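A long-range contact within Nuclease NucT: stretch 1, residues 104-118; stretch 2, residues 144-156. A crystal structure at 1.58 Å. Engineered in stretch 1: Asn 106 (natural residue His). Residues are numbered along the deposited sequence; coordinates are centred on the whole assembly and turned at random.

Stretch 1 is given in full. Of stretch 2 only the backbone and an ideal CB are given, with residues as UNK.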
# COMPACT_ATOMS: atom_id res chain seq x y z
N ILE A 104 10.24 -7.55 5.57
CA ILE A 104 9.38 -8.18 4.67
C ILE A 104 9.39 -7.47 3.31
O ILE A 104 9.83 -6.36 3.14
CB ILE A 104 7.93 -8.28 5.19
CG1 ILE A 104 7.38 -6.92 5.61
CG2 ILE A 104 7.81 -9.32 6.29
CD1 ILE A 104 5.86 -7.00 5.77
N MET A 105 8.94 -8.19 2.26
CA MET A 105 8.76 -7.58 0.96
C MET A 105 7.23 -7.21 0.92
O MET A 105 6.39 -8.04 0.66
CB MET A 105 9.14 -8.58 -0.18
CG MET A 105 9.42 -7.85 -1.51
SD MET A 105 8.09 -6.77 -2.12
CE MET A 105 6.87 -7.96 -2.58
N ASN A 106 6.94 -6.02 1.38
CA ASN A 106 5.51 -5.58 1.54
C ASN A 106 4.94 -4.85 0.38
O ASN A 106 3.75 -4.37 0.48
CB ASN A 106 5.38 -4.69 2.72
CG ASN A 106 3.97 -4.67 3.24
OD1 ASN A 106 3.33 -5.74 3.46
ND2 ASN A 106 3.50 -3.45 3.54
N GLN A 107 5.62 -4.67 -0.74
CA GLN A 107 5.02 -4.07 -1.88
C GLN A 107 3.80 -4.81 -2.46
O GLN A 107 3.67 -6.03 -2.28
CB GLN A 107 6.03 -3.97 -3.03
CG GLN A 107 7.19 -3.05 -2.67
CD GLN A 107 8.20 -2.92 -3.79
OE1 GLN A 107 8.03 -3.52 -4.92
NE2 GLN A 107 9.26 -2.22 -3.48
N LYS A 108 2.84 -4.07 -3.06
CA LYS A 108 1.74 -4.68 -3.82
C LYS A 108 1.71 -3.87 -5.13
O LYS A 108 0.99 -2.89 -5.22
CB LYS A 108 0.38 -4.56 -3.09
CG LYS A 108 0.40 -4.94 -1.61
CD LYS A 108 0.67 -3.84 -0.59
CE LYS A 108 0.27 -4.18 0.85
NZ LYS A 108 1.14 -5.21 1.45
N VAL A 109 2.47 -4.36 -6.12
CA VAL A 109 2.79 -3.57 -7.28
C VAL A 109 2.63 -4.44 -8.50
O VAL A 109 3.14 -5.55 -8.49
CB VAL A 109 4.23 -3.07 -7.14
CG1 VAL A 109 4.74 -2.47 -8.44
CG2 VAL A 109 4.34 -2.06 -6.02
N ALA A 110 1.97 -3.90 -9.53
CA ALA A 110 1.96 -4.57 -10.83
C ALA A 110 2.37 -3.57 -11.94
O ALA A 110 1.81 -2.46 -12.01
CB ALA A 110 0.66 -5.16 -11.15
N ILE A 111 3.40 -3.91 -12.70
CA ILE A 111 3.83 -3.08 -13.84
C ILE A 111 3.43 -3.80 -15.13
O ILE A 111 3.92 -4.89 -15.41
CB ILE A 111 5.31 -2.86 -13.84
CG1 ILE A 111 5.86 -2.38 -12.45
CG2 ILE A 111 5.67 -1.82 -14.91
CD1 ILE A 111 7.33 -2.46 -12.30
N ILE A 112 2.67 -3.15 -15.97
CA ILE A 112 2.13 -3.78 -17.15
C ILE A 112 2.81 -3.14 -18.38
O ILE A 112 2.68 -1.92 -18.58
CB ILE A 112 0.60 -3.57 -17.28
CG1 ILE A 112 -0.18 -3.99 -16.02
CG2 ILE A 112 0.05 -4.35 -18.47
CD1 ILE A 112 0.19 -5.35 -15.47
N ASP A 113 3.47 -3.96 -19.21
CA ASP A 113 4.17 -3.46 -20.40
C ASP A 113 5.05 -2.22 -19.95
O ASP A 113 5.75 -2.23 -18.92
CB ASP A 113 3.15 -3.14 -21.49
CG ASP A 113 2.24 -4.36 -21.93
OD1 ASP A 113 2.58 -5.57 -21.69
OD2 ASP A 113 1.19 -4.15 -22.61
N ASP A 114 5.03 -1.14 -20.72
CA ASP A 114 5.70 0.12 -20.18
C ASP A 114 4.61 1.13 -19.95
O ASP A 114 4.80 2.34 -20.06
CB ASP A 114 6.76 0.62 -21.18
CG ASP A 114 6.23 0.68 -22.66
OD1 ASP A 114 5.17 0.06 -22.99
OD2 ASP A 114 6.89 1.35 -23.50
N LYS A 115 3.40 0.64 -19.71
CA LYS A 115 2.26 1.49 -19.81
C LYS A 115 1.52 1.74 -18.56
O LYS A 115 0.85 2.77 -18.48
CB LYS A 115 1.30 0.95 -20.86
CG LYS A 115 1.94 0.68 -22.21
CD LYS A 115 2.71 1.88 -22.80
CE LYS A 115 3.03 1.68 -24.29
NZ LYS A 115 1.90 2.14 -25.15
N ILE A 116 1.50 0.80 -17.62
CA ILE A 116 0.65 1.00 -16.44
C ILE A 116 1.39 0.51 -15.20
O ILE A 116 2.14 -0.44 -15.26
CB ILE A 116 -0.69 0.17 -16.45
CG1 ILE A 116 -1.47 0.34 -17.75
CG2 ILE A 116 -1.56 0.53 -15.26
CD1 ILE A 116 -2.51 -0.82 -17.93
N VAL A 117 1.27 1.26 -14.10
CA VAL A 117 1.64 0.72 -12.79
C VAL A 117 0.46 0.83 -11.83
O VAL A 117 -0.29 1.81 -11.83
CB VAL A 117 2.92 1.28 -12.23
CG1 VAL A 117 2.82 2.78 -12.07
CG2 VAL A 117 3.21 0.57 -10.91
N PHE A 118 0.24 -0.28 -11.10
CA PHE A 118 -0.76 -0.41 -10.02
C PHE A 118 -0.05 -0.50 -8.75
O PHE A 118 0.93 -1.26 -8.56
CB PHE A 118 -1.62 -1.70 -10.16
CG PHE A 118 -2.48 -1.74 -11.40
CD1 PHE A 118 -2.03 -2.25 -12.61
CD2 PHE A 118 -3.82 -1.36 -11.33
CE1 PHE A 118 -2.87 -2.33 -13.67
CE2 PHE A 118 -4.66 -1.40 -12.44
CZ PHE A 118 -4.18 -1.87 -13.60
N UNK A 144 7.01 7.54 -13.28
CA UNK A 144 6.72 6.50 -12.23
C UNK A 144 6.94 5.09 -12.76
O UNK A 144 7.54 4.26 -12.07
CB UNK A 144 5.28 6.62 -11.73
N UNK A 145 6.44 4.81 -13.96
CA UNK A 145 6.62 3.49 -14.57
C UNK A 145 8.09 3.17 -14.74
O UNK A 145 8.54 2.08 -14.37
CB UNK A 145 5.91 3.42 -15.92
N UNK A 146 8.90 4.08 -15.32
CA UNK A 146 10.36 3.82 -15.52
C UNK A 146 11.06 3.59 -14.20
O UNK A 146 11.94 2.74 -14.07
CB UNK A 146 11.03 4.99 -16.25
N UNK A 147 10.74 4.39 -13.19
CA UNK A 147 11.38 4.18 -11.96
C UNK A 147 10.95 2.79 -11.35
O UNK A 147 11.83 2.04 -10.86
CB UNK A 147 11.06 5.34 -11.02
N UNK A 148 9.67 2.46 -11.40
CA UNK A 148 9.22 1.20 -10.84
C UNK A 148 9.91 0.04 -11.57
O UNK A 148 10.39 -0.85 -10.88
CB UNK A 148 7.70 1.08 -10.94
N UNK A 149 10.07 0.15 -12.90
CA UNK A 149 10.81 -0.87 -13.68
C UNK A 149 12.27 -0.98 -13.26
O UNK A 149 12.78 -2.11 -13.08
CB UNK A 149 10.74 -0.54 -15.17
N UNK A 150 12.94 0.16 -13.00
CA UNK A 150 14.33 0.11 -12.66
C UNK A 150 14.63 -0.59 -11.36
O UNK A 150 15.55 -1.44 -11.24
CB UNK A 150 14.89 1.53 -12.61
N UNK A 151 13.80 -0.25 -10.35
CA UNK A 151 14.04 -0.86 -9.08
C UNK A 151 13.48 -2.27 -9.09
O UNK A 151 13.93 -3.00 -8.30
CB UNK A 151 13.43 -0.03 -7.95
N UNK A 152 12.50 -2.54 -9.91
CA UNK A 152 11.98 -3.91 -10.02
C UNK A 152 13.13 -4.88 -10.43
O UNK A 152 13.33 -5.96 -9.84
CB UNK A 152 10.84 -3.96 -11.04
N UNK A 153 13.86 -4.49 -11.43
CA UNK A 153 15.06 -5.26 -11.86
C UNK A 153 16.08 -5.48 -10.80
O UNK A 153 16.59 -6.60 -10.68
CB UNK A 153 15.75 -4.55 -13.03
N UNK A 154 16.32 -4.47 -9.95
CA UNK A 154 17.21 -4.62 -8.81
C UNK A 154 16.64 -5.61 -7.78
O UNK A 154 17.33 -6.50 -7.31
CB UNK A 154 17.46 -3.26 -8.16
N UNK A 155 15.32 -5.49 -7.51
CA UNK A 155 14.66 -6.48 -6.68
C UNK A 155 14.83 -7.91 -7.23
O UNK A 155 15.02 -8.88 -6.42
CB UNK A 155 13.17 -6.14 -6.56
N UNK A 156 14.64 -8.06 -8.50
CA UNK A 156 14.67 -9.37 -9.15
C UNK A 156 16.02 -10.02 -8.97
O UNK A 156 16.14 -11.25 -8.81
CB UNK A 156 14.34 -9.25 -10.64

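Stretch 1 offers a two-stranded hairpin, 108-112 paired with 116-118, and the helix lies across it at 69° to the second strand. Ile 111, Val 117 and Val 109 point toward the helix, so an apolar stripe is expected on its facing side.

Position 144 points toward Val 117, whose CG1 lies 4.6 Å from the ideal CB. Any modest side chain with a methyl to offer would suit: Val, Thr, Ile or Ala. It is Thr 144; its CG2 meets Val 117 CG1 at 3.8 Å.

Position 145 sits at the closest backbone register, its CA 6.0 Å from the CA of Val 117. The ideal CB looks at Asp 114 O (4.4 Å) and Val 117 CG1 (5.0 Å), so a branched or long aliphatic chain would fill the groove. Ile 145 answers: CG1 packs on Val 117 CG1 at 3.9 Å, CG2 reaches Ile 111 CG2 at 4.2 Å, and CD1 presses to 3.1 Å from Lys 115 O.

Positions 146 and 147 find nothing of stretch 1 near their CBs and leave choice wide; they are Leu 146 and Lys 147.

Position 148 points straight at the hairpin, with Ile 111 CD1 3.8 Å from the ideal CB and Val 117 CG2 at 4.5 Å. So little room argues for Ala, Gly or perhaps Ser. Ala 148 puts its CB 3.8 Å from Ile 111 CD1.

Position 149 points sideways, but the carbonyl Asp 113 O lies within reach of a long chain. Lys or Arg would suit, with an aliphatic stem for Ile 111. Lys 149 lays its CG 3.8 Å from Ile 111 CG2 and gives a weak hydrogen bond from NZ to Asp 113 O (3.0 Å).

Positions 150 and 151 are unconstrained here: Ser 150 and Tyr 151.

Position 152 points toward Ile 111 CD1, 4.0 Å from the ideal CB; a large apolar or aromatic residue could pass beside it. Tyr 152 packs its CB on Ile 111 CD1 at 4.0 Å.

Positions 153, 154 and 156 are out of reach: Gln 153, Lys 154 and Leu 156.

Position 155 points toward Met 105 and Gln 107 across a gap that calls for a long, flexible chain such as Met, Gln or Lys. Met 155 spans it: CE lies 3.7 Å from Met 105 SD and 3.4 Å from Gln 107 OE1.

Stretch 2 144-156: TILKAKSYYQKML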
# COMPACT_ATOMS: atom_id res chain seq x y z
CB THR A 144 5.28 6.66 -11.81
OG1 THR A 144 5.10 7.96 -11.34
CG2 THR A 144 4.84 5.72 -10.67
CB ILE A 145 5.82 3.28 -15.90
CG1 ILE A 145 4.32 3.32 -15.63
CG2 ILE A 145 6.22 1.96 -16.58
CD1 ILE A 145 3.36 3.61 -16.80
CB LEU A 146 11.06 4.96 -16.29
CG LEU A 146 10.54 5.14 -17.70
CD1 LEU A 146 11.08 6.45 -18.27
CD2 LEU A 146 10.91 3.97 -18.60
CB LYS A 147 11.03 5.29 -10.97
CG LYS A 147 11.39 4.97 -9.51
CD LYS A 147 11.24 6.13 -8.55
CE LYS A 147 12.42 7.08 -8.55
NZ LYS A 147 12.37 8.03 -7.40
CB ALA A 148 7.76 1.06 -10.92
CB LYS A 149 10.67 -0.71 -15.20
CG LYS A 149 9.34 -1.22 -15.75
CD LYS A 149 9.28 -1.11 -17.28
CE LYS A 149 8.73 -2.39 -17.88
NZ LYS A 149 8.74 -2.41 -19.36
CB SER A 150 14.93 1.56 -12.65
OG SER A 150 16.22 1.51 -12.08
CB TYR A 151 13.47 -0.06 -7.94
CG TYR A 151 14.26 1.22 -7.65
CD1 TYR A 151 15.43 1.17 -7.01
CD2 TYR A 151 13.76 2.43 -8.02
CE1 TYR A 151 16.17 2.31 -6.73
CE2 TYR A 151 14.51 3.61 -7.79
CZ TYR A 151 15.69 3.52 -7.13
OH TYR A 151 16.54 4.58 -6.81
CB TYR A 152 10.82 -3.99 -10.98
CG TYR A 152 10.17 -5.36 -10.91
CD1 TYR A 152 9.18 -5.66 -10.00
CD2 TYR A 152 10.63 -6.40 -11.70
CE1 TYR A 152 8.60 -6.93 -9.94
CE2 TYR A 152 10.04 -7.65 -11.66
CZ TYR A 152 9.02 -7.94 -10.77
OH TYR A 152 8.46 -9.20 -10.68
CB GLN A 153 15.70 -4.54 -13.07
CG GLN A 153 14.82 -4.60 -14.31
CD GLN A 153 14.30 -5.99 -14.69
OE1 GLN A 153 15.07 -6.83 -15.12
NE2 GLN A 153 13.02 -6.23 -14.50
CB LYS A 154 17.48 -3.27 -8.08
CG LYS A 154 18.40 -2.31 -8.85
CD LYS A 154 18.98 -1.18 -8.01
CE LYS A 154 19.47 -1.52 -6.61
NZ LYS A 154 20.89 -1.92 -6.44
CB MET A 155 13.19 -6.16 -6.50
CG MET A 155 13.10 -4.89 -5.67
SD MET A 155 11.37 -4.31 -5.55
CE MET A 155 10.67 -5.56 -4.53
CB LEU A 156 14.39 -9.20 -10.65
CG LEU A 156 13.59 -10.27 -11.36
CD1 LEU A 156 12.40 -10.87 -10.64
CD2 LEU A 156 13.16 -9.66 -12.72
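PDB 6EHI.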